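Local coordinates for protein phosphatidylinositol-specific phospholipase C1 (Streptomyces antibioticus, PDB 3H4X) that belongs to a calcium-dependent phospholipase C family and folds as a single-chain beta/alpha barrel of the TIM type, at residues Ala56-Leu61 / Ala317-Ala322; Ala156-Gly161 / Gly178-Ala183. One frame throughout, in Å; residues are numbered along the deposited sequence.

Overall arrangement
From the N terminus the chain lays down strand 31-36, and residues 56-61 then run from a loop into strand 58-64. Contact 1 waits for residues 317-322, near the end of the chain, and so closes a loop of 255 residues that holds most of the barrel. Contact 2, nested inside that loop, closes a short one: residues 156-161, which lead into helix 160-164, meet residues 178-183, which follow helix 170-177, on the way from strand 124-130 to strand 189-195. Contact 1 joins two barrel strands on the inner side of the wall, past strand 31-36, while contact 2 packs a connection outside it. Their centres lie about 17 Å apart, and they do not touch.

Contact 1: residues Ala56-Leu61 / Ala317-Ala322; sequences AALLEL and ASFATA. With EOH (ethanol), chain T.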
ATOM      1  N   ALA A  56      12.879  -1.608  -2.153  1.00  8.62           N
ATOM      2  CA  ALA A  56      11.725  -2.015  -1.352  1.00  8.27           C
ATOM      3  C   ALA A  56      10.524  -2.370  -2.225  1.00  7.86           C
ATOM      4  O   ALA A  56      10.308  -1.769  -3.280  1.00  7.77           O
ATOM      5  CB  ALA A  56      11.354  -0.921  -0.363  1.00  8.67           C
ATOM      6  N   ALA A  57       9.737  -3.338  -1.768  1.00  7.62           N
ATOM      7  CA  ALA A  57       8.546  -3.778  -2.489  1.00  7.49           C
ATOM      8  C   ALA A  57       7.316  -2.940  -2.148  1.00  6.92           C
ATOM      9  O   ALA A  57       6.325  -2.937  -2.884  1.00  7.09           O
ATOM     10  CB  ALA A  57       8.276  -5.227  -2.172  1.00  7.93           C
ATOM     11  N   LEU A  58       7.376  -2.259  -1.009  1.00  6.87           N
ATOM     12  CA  LEU A  58       6.254  -1.482  -0.509  1.00  6.73           C
ATOM     13  C   LEU A  58       6.800  -0.180   0.053  1.00  6.48           C
ATOM     14  O   LEU A  58       7.773  -0.186   0.804  1.00  6.91           O
ATOM     15  CB  LEU A  58       5.498  -2.276   0.567  1.00  6.99           C
ATOM     16  CG  LEU A  58       4.294  -1.630   1.267  1.00  6.95           C
ATOM     17  CD1 LEU A  58       3.434  -2.700   1.915  1.00  7.93           C
ATOM     18  CD2 LEU A  58       4.707  -0.597   2.296  1.00  7.85           C
ATOM     19  N   LEU A  59       6.198   0.931  -0.355  1.00  6.43           N
ATOM     20  CA  LEU A  59       6.567   2.249   0.139  1.00  6.62           C
ATOM     21  C   LEU A  59       5.311   2.888   0.683  1.00  6.88           C
ATOM     22  O   LEU A  59       4.289   2.935  -0.002  1.00  7.36           O
ATOM     23  CB  LEU A  59       7.134   3.111  -0.988  1.00  6.94           C
ATOM     24  CG  LEU A  59       8.391   2.575  -1.669  1.00  7.90           C
ATOM     25  CD1 LEU A  59       8.736   3.436  -2.869  1.00  9.37           C
ATOM     26  CD2 LEU A  59       9.563   2.495  -0.702  1.00  8.81           C
ATOM     27  N   GLU A  60       5.378   3.388   1.910  1.00  7.33           N
ATOM     28  CA  GLU A  60       4.189   3.923   2.550  1.00  8.18           C
ATOM     29  C   GLU A  60       4.163   5.447   2.540  1.00  8.00           C
ATOM     30  O   GLU A  60       5.186   6.103   2.772  1.00  8.35           O
ATOM     31  CB  GLU A  60       4.087   3.376   3.964  1.00  9.12           C
ATOM     32  CG  GLU A  60       2.794   3.699   4.671  1.00 11.43           C
ATOM     33  CD  GLU A  60       2.756   3.095   6.053  0.55 15.45           C
ATOM     34  OE1 GLU A  60       3.734   2.410   6.428  0.55 17.29           O
ATOM     35  OE2 GLU A  60       1.754   3.302   6.764  0.55 18.08           O
ATOM     36  N   LEU A  61       2.978   5.984   2.261  1.00  8.15           N
ATOM     37  CA  LEU A  61       2.726   7.421   2.161  1.00  9.01           C
ATOM     38  C   LEU A  61       1.558   7.809   3.051  1.00  8.47           C
ATOM     39  O   LEU A  61       0.551   7.097   3.099  1.00  9.34           O
ATOM     40  CB  LEU A  61       2.335   7.788   0.729  1.00 10.05           C
ATOM     41  CG  LEU A  61       3.315   7.494  -0.398  1.00 12.63           C
ATOM     42  CD1 LEU A  61       2.728   7.908  -1.735  1.00 14.80           C
ATOM     43  CD2 LEU A  61       4.626   8.209  -0.146  1.00 13.38           C
ATOM     44  N   ALA A 317       3.011 -13.912   5.683  1.00  8.64           N
ATOM     45  CA  ALA A 317       2.999 -12.509   5.286  1.00  8.31           C
ATOM     46  C   ALA A 317       3.246 -12.384   3.785  1.00  7.94           C
ATOM     47  O   ALA A 317       4.003 -13.169   3.204  1.00  8.38           O
ATOM     48  CB  ALA A 317       4.058 -11.732   6.049  1.00  8.38           C
ATOM     49  N   SER A 318       2.606 -11.401   3.159  1.00  7.62           N
ATOM     50  CA  SER A 318       2.992 -10.971   1.816  1.00  7.38           C
ATOM     51  C   SER A 318       4.066  -9.895   1.901  1.00  7.11           C
ATOM     52  O   SER A 318       4.963  -9.834   1.059  1.00  7.03           O
ATOM     53  CB  SER A 318       1.800 -10.398   1.056  1.00  7.38           C
ATOM     54  OG  SER A 318       0.794 -11.369   0.873  1.00  7.61           O
ATOM     55  N   PHE A 319       3.960  -9.031   2.908  1.00  7.07           N
ATOM     56  CA  PHE A 319       4.924  -7.958   3.111  1.00  7.46           C
ATOM     57  C   PHE A 319       5.266  -7.859   4.586  1.00  7.63           C
ATOM     58  O   PHE A 319       4.396  -8.024   5.439  1.00  8.03           O
ATOM     59  CB  PHE A 319       4.357  -6.603   2.670  1.00  7.42           C
ATOM     60  CG  PHE A 319       3.968  -6.536   1.224  1.00  7.45           C
ATOM     61  CD1 PHE A 319       4.861  -6.070   0.272  1.00  8.44           C
ATOM     62  CD2 PHE A 319       2.697  -6.913   0.817  1.00  8.09           C
ATOM     63  CE1 PHE A 319       4.491  -5.993  -1.057  1.00  8.65           C
ATOM     64  CE2 PHE A 319       2.326  -6.836  -0.515  1.00  8.66           C
ATOM     65  CZ  PHE A 319       3.225  -6.379  -1.450  1.00  8.77           C
ATOM     66  N   ALA A 320       6.536  -7.591   4.873  1.00  8.12           N
ATOM     67  CA  ALA A 320       6.982  -7.240   6.211  1.00  8.63           C
ATOM     68  C   ALA A 320       7.488  -5.803   6.138  1.00  8.64           C
ATOM     69  O   ALA A 320       8.352  -5.497   5.314  1.00  8.77           O
ATOM     70  CB  ALA A 320       8.100  -8.167   6.652  1.00  9.16           C
ATOM     71  N   THR A 321       6.959  -4.917   6.976  1.00  8.70           N
ATOM     72  CA  THR A 321       7.388  -3.523   6.929  1.00  8.90           C
ATOM     73  C   THR A 321       7.988  -3.042   8.240  1.00  8.79           C
ATOM     74  O   THR A 321       7.605  -3.491   9.325  1.00  9.07           O
ATOM     75  CB  THR A 321       6.260  -2.565   6.465  1.00  9.06           C
ATOM     76  OG1 THR A 321       5.377  -2.271   7.554  1.00  9.64           O
ATOM     77  CG2 THR A 321       5.466  -3.179   5.324  1.00  9.61           C
ATOM     78  N   ALA A 322       8.957  -2.142   8.103  1.00  9.35           N
ATOM     79  CA  ALA A 322       9.613  -1.491   9.225  1.00  9.81           C
ATOM     80  C   ALA A 322      10.277  -0.229   8.668  1.00 10.35           C
ATOM     81  O   ALA A 322       9.832   0.306   7.650  1.00 10.29           O
ATOM     82  CB  ALA A 322      10.634  -2.419   9.880  1.00 10.10           C
TER
HETATM   83  C1  EOH T 358      -0.452   0.652   9.447  1.00 17.05           C
HETATM   84  C2  EOH T 358      -0.817   1.182  10.831  1.00 16.49           C
HETATM   85  O   EOH T 358       0.779   1.158   8.970  1.00 16.57           O
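Leu-58 CG stands opposite its backbone N and beside its carbonyl carbon (chi1 178°), whereas Phe-319 CG lies beside its own N (chi1 -60°); with both CB atoms already directed at the other segment, these torsions set the leucine methyls against the ring. Both residues stand at the start of parallel strands of a TIM-type beta/alpha barrel. Strands 58-64 and 319-322 are not paired with each other; strand 31-36 lies between them and pairs with both, so the contact is made largely by side chains, on the inner side of the barrel wall. Leu-58 CD1 sits over one face of the Phe-319 ring in a CH-pi contact, 4.3 Å from the centroid and 26° off the ring normal. Lower on the leucine, its CB comes within 3.9 Å of Phe-319 CD1. Ala-57 CB packs 4.0 Å from Phe-319 CE1, a small methyl that leaves width for the ring, while Leu-125 and Ile-284 from other strands also touch the phenylalanine. Branched leucine suits this place because one methyl can reach the ring and still meet Thr-321, two residues further along strand 319-322. The threonine offers its methyl to both branches, CG2 lying 4.0 Å from Leu-58 CD1 and 4.1 Å from Leu-58 CD2.

Contact 2: residues Ala156-Gly161 / Gly178-Ala183; sequences AVYGPG and GWPSRA. With EOH (ethanol), chain U.
The Tyr-158 and Pro-180 side chains meet head on, and the phenol end of the tyrosine comes up against the far corner of the pyrrolidine ring. Tyr-158 OH lies 3.2 Å from Pro-180 CG, with Pro-180 CD only slightly farther off. Tyr-158 CG stands opposite the backbone N (chi1 -172°), and the ring continues toward Pro-180 in the direction that CB sets. Trp-179 takes the flank: its CZ3 lies near the plane of the phenol ring, 4.1 Å from Tyr-158 CE2, at the ring's edge. A hydrogen bond from Trp-179 NE1 to His-280 O holds the indole by its polar side, which leaves the six-membered ring for apolar packing; Leu-163 and Leu-190 touch both aromatic residues. The contact thus packs the connection between strands 124-130 and 189-195 of the TIM-type barrel against itself. Proline suits its place by offering a compact, rigid aliphatic ring, and tyrosine by spanning a gap of 10.1 Å between its CA and that of Pro-180. With no hydrogen bond between the segments, cohesion here probably rests on dispersion between a few apolar atoms, perhaps with a slight electrostatic pull between the phenol oxygen and the proline C-H groups.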
ATOM      1  N   ALA A 156       0.425   2.199 -16.090  1.00 11.28           N
ATOM      2  CA  ALA A 156       1.395   1.634 -15.163  1.00 10.47           C
ATOM      3  C   ALA A 156       0.743   1.043 -13.912  1.00  9.75           C
ATOM      4  O   ALA A 156       1.406   0.367 -13.132  1.00 10.26           O
ATOM      5  CB  ALA A 156       2.425   2.678 -14.777  1.00 10.89           C
ATOM      6  N   VAL A 157      -0.548   1.295 -13.723  1.00  9.12           N
ATOM      7  CA  VAL A 157      -1.250   0.820 -12.535  1.00  8.99           C
ATOM      8  C   VAL A 157      -1.900  -0.539 -12.763  1.00  8.61           C
ATOM      9  O   VAL A 157      -2.526  -0.771 -13.798  1.00  9.34           O
ATOM     10  CB  VAL A 157      -2.329   1.825 -12.091  1.00  9.38           C
ATOM     11  CG1 VAL A 157      -3.046   1.329 -10.838  1.00 10.15           C
ATOM     12  CG2 VAL A 157      -1.708   3.185 -11.852  1.00 10.58           C
ATOM     13  N   TYR A 158      -1.741  -1.438 -11.797  1.00  8.02           N
ATOM     14  CA  TYR A 158      -2.507  -2.671 -11.768  1.00  7.91           C
ATOM     15  C   TYR A 158      -3.519  -2.510 -10.644  1.00  7.68           C
ATOM     16  O   TYR A 158      -3.147  -2.449  -9.474  1.00  7.83           O
ATOM     17  CB  TYR A 158      -1.603  -3.873 -11.509  1.00  8.05           C
ATOM     18  CG  TYR A 158      -2.312  -5.202 -11.660  1.00  8.19           C
ATOM     19  CD1 TYR A 158      -2.433  -5.814 -12.904  1.00  8.62           C
ATOM     20  CD2 TYR A 158      -2.865  -5.846 -10.562  1.00  9.00           C
ATOM     21  CE1 TYR A 158      -3.081  -7.035 -13.047  1.00  9.21           C
ATOM     22  CE2 TYR A 158      -3.516  -7.062 -10.697  1.00  9.43           C
ATOM     23  CZ  TYR A 158      -3.624  -7.651 -11.941  1.00  9.38           C
ATOM     24  OH  TYR A 158      -4.271  -8.859 -12.066  1.00 10.46           O
ATOM     25  N   GLY A 159      -4.792  -2.416 -11.009  1.00  7.61           N
ATOM     26  CA  GLY A 159      -5.851  -2.087 -10.058  1.00  7.80           C
ATOM     27  C   GLY A 159      -6.912  -3.166  -9.954  1.00  7.61           C
ATOM     28  O   GLY A 159      -6.803  -4.215 -10.587  1.00  7.67           O
ATOM     29  N   PRO A 160      -7.951  -2.921  -9.142  1.00  7.80           N
ATOM     30  CA  PRO A 160      -9.008  -3.904  -8.928  1.00  8.30           C
ATOM     31  C   PRO A 160      -9.674  -4.375 -10.211  1.00  8.43           C
ATOM     32  O   PRO A 160     -10.061  -5.538 -10.301  1.00  8.83           O
ATOM     33  CB  PRO A 160     -10.013  -3.148  -8.058  1.00  8.54           C
ATOM     34  CG  PRO A 160      -9.178  -2.199  -7.294  1.00  8.71           C
ATOM     35  CD  PRO A 160      -8.098  -1.760  -8.250  1.00  8.04           C
ATOM     36  N   GLY A 161      -9.838  -3.487 -11.184  1.00  8.66           N
ATOM     37  CA  GLY A 161     -10.422  -3.889 -12.463  1.00  9.10           C
ATOM     38  C   GLY A 161      -9.560  -4.916 -13.175  1.00  9.27           C
ATOM     39  O   GLY A 161     -10.061  -5.853 -13.801  1.00  9.56           O
ATOM     40  N   GLY A 178      -6.031 -16.332  -8.310  1.00  9.97           N
ATOM     41  CA  GLY A 178      -4.856 -15.689  -7.732  1.00  9.60           C
ATOM     42  C   GLY A 178      -4.369 -14.459  -8.483  1.00  8.86           C
ATOM     43  O   GLY A 178      -5.086 -13.886  -9.304  1.00  9.20           O
ATOM     44  N   TRP A 179      -3.134 -14.064  -8.190  1.00  8.54           N
ATOM     45  CA  TRP A 179      -2.516 -12.872  -8.771  1.00  8.21           C
ATOM     46  C   TRP A 179      -1.617 -13.253  -9.937  1.00  8.27           C
ATOM     47  O   TRP A 179      -1.171 -14.390 -10.031  1.00  8.52           O
ATOM     48  CB  TRP A 179      -1.661 -12.161  -7.719  1.00  8.13           C
ATOM     49  CG  TRP A 179      -2.440 -11.619  -6.569  1.00  7.73           C
ATOM     50  CD1 TRP A 179      -2.863 -12.310  -5.474  1.00  7.54           C
ATOM     51  CD2 TRP A 179      -2.884 -10.269  -6.392  1.00  7.48           C
ATOM     52  NE1 TRP A 179      -3.544 -11.474  -4.624  1.00  8.04           N
ATOM     53  CE2 TRP A 179      -3.576 -10.217  -5.169  1.00  7.58           C
ATOM     54  CE3 TRP A 179      -2.763  -9.101  -7.149  1.00  8.10           C
ATOM     55  CZ2 TRP A 179      -4.151  -9.044  -4.686  1.00  8.24           C
ATOM     56  CZ3 TRP A 179      -3.336  -7.936  -6.668  1.00  8.94           C
ATOM     57  CH2 TRP A 179      -4.021  -7.918  -5.451  1.00  8.91           C
ATOM     58  N   PRO A 180      -1.325 -12.294 -10.824  1.00  8.43           N
ATOM     59  CA  PRO A 180      -0.343 -12.580 -11.862  1.00  8.59           C
ATOM     60  C   PRO A 180       1.036 -12.876 -11.278  1.00  8.69           C
ATOM     61  O   PRO A 180       1.326 -12.522 -10.130  1.00  8.69           O
ATOM     62  CB  PRO A 180      -0.302 -11.282 -12.675  1.00  8.79           C
ATOM     63  CG  PRO A 180      -1.605 -10.611 -12.388  1.00  9.11           C
ATOM     64  CD  PRO A 180      -1.891 -10.942 -10.958  1.00  8.69           C
ATOM     65  N   SER A 181       1.878 -13.524 -12.076  1.00  8.98           N
ATOM     66  CA  SER A 181       3.254 -13.766 -11.680  1.00  9.74           C
ATOM     67  C   SER A 181       3.963 -12.438 -11.431  1.00  9.67           C
ATOM     68  O   SER A 181       3.605 -11.405 -12.002  1.00  9.62           O
ATOM     69  CB  SER A 181       3.995 -14.560 -12.758  1.00 10.14           C
ATOM     70  OG  SER A 181       4.352 -13.727 -13.843  1.00 11.51           O
ATOM     71  N   ARG A 182       4.975 -12.470 -10.572  1.00  9.98           N
ATOM     72  CA  ARG A 182       5.771 -11.282 -10.316  1.00 10.40           C
ATOM     73  C   ARG A 182       6.407 -10.773 -11.610  1.00 10.31           C
ATOM     74  O   ARG A 182       6.477  -9.566 -11.841  1.00 10.33           O
ATOM     75  CB  ARG A 182       6.842 -11.571  -9.267  1.00 10.47           C
ATOM     76  CG  ARG A 182       6.282 -11.980  -7.915  1.00 11.67           C
ATOM     77  CD  ARG A 182       7.382 -12.046  -6.872  1.00 12.84           C
ATOM     78  NE  ARG A 182       8.039 -10.752  -6.751  1.00 13.04           N
ATOM     79  CZ  ARG A 182       7.581  -9.751  -6.007  1.00 12.50           C
ATOM     80  NH1 ARG A 182       6.471  -9.901  -5.298  1.00 12.67           N
ATOM     81  NH2 ARG A 182       8.236  -8.599  -5.971  1.00 13.17           N
ATOM     82  N   ALA A 183       6.853 -11.693 -12.460  1.00 10.50           N
ATOM     83  CA  ALA A 183       7.437 -11.326 -13.750  1.00 10.59           C
ATOM     84  C   ALA A 183       6.448 -10.527 -14.598  1.00 10.42           C
ATOM     85  O   ALA A 183       6.806  -9.536 -15.233  1.00 10.46           O
ATOM     86  CB  ALA A 183       7.897 -12.571 -14.499  1.00 11.19           C
TER
HETATM   87  C1  EOH U 359       9.775  -9.839 -15.248  1.00 24.94           C
HETATM   88  C2  EOH U 359      10.879  -8.936 -14.711  1.00 24.97           C
HETATM   89  O   EOH U 359       9.314  -9.425 -16.514  1.00 24.95           O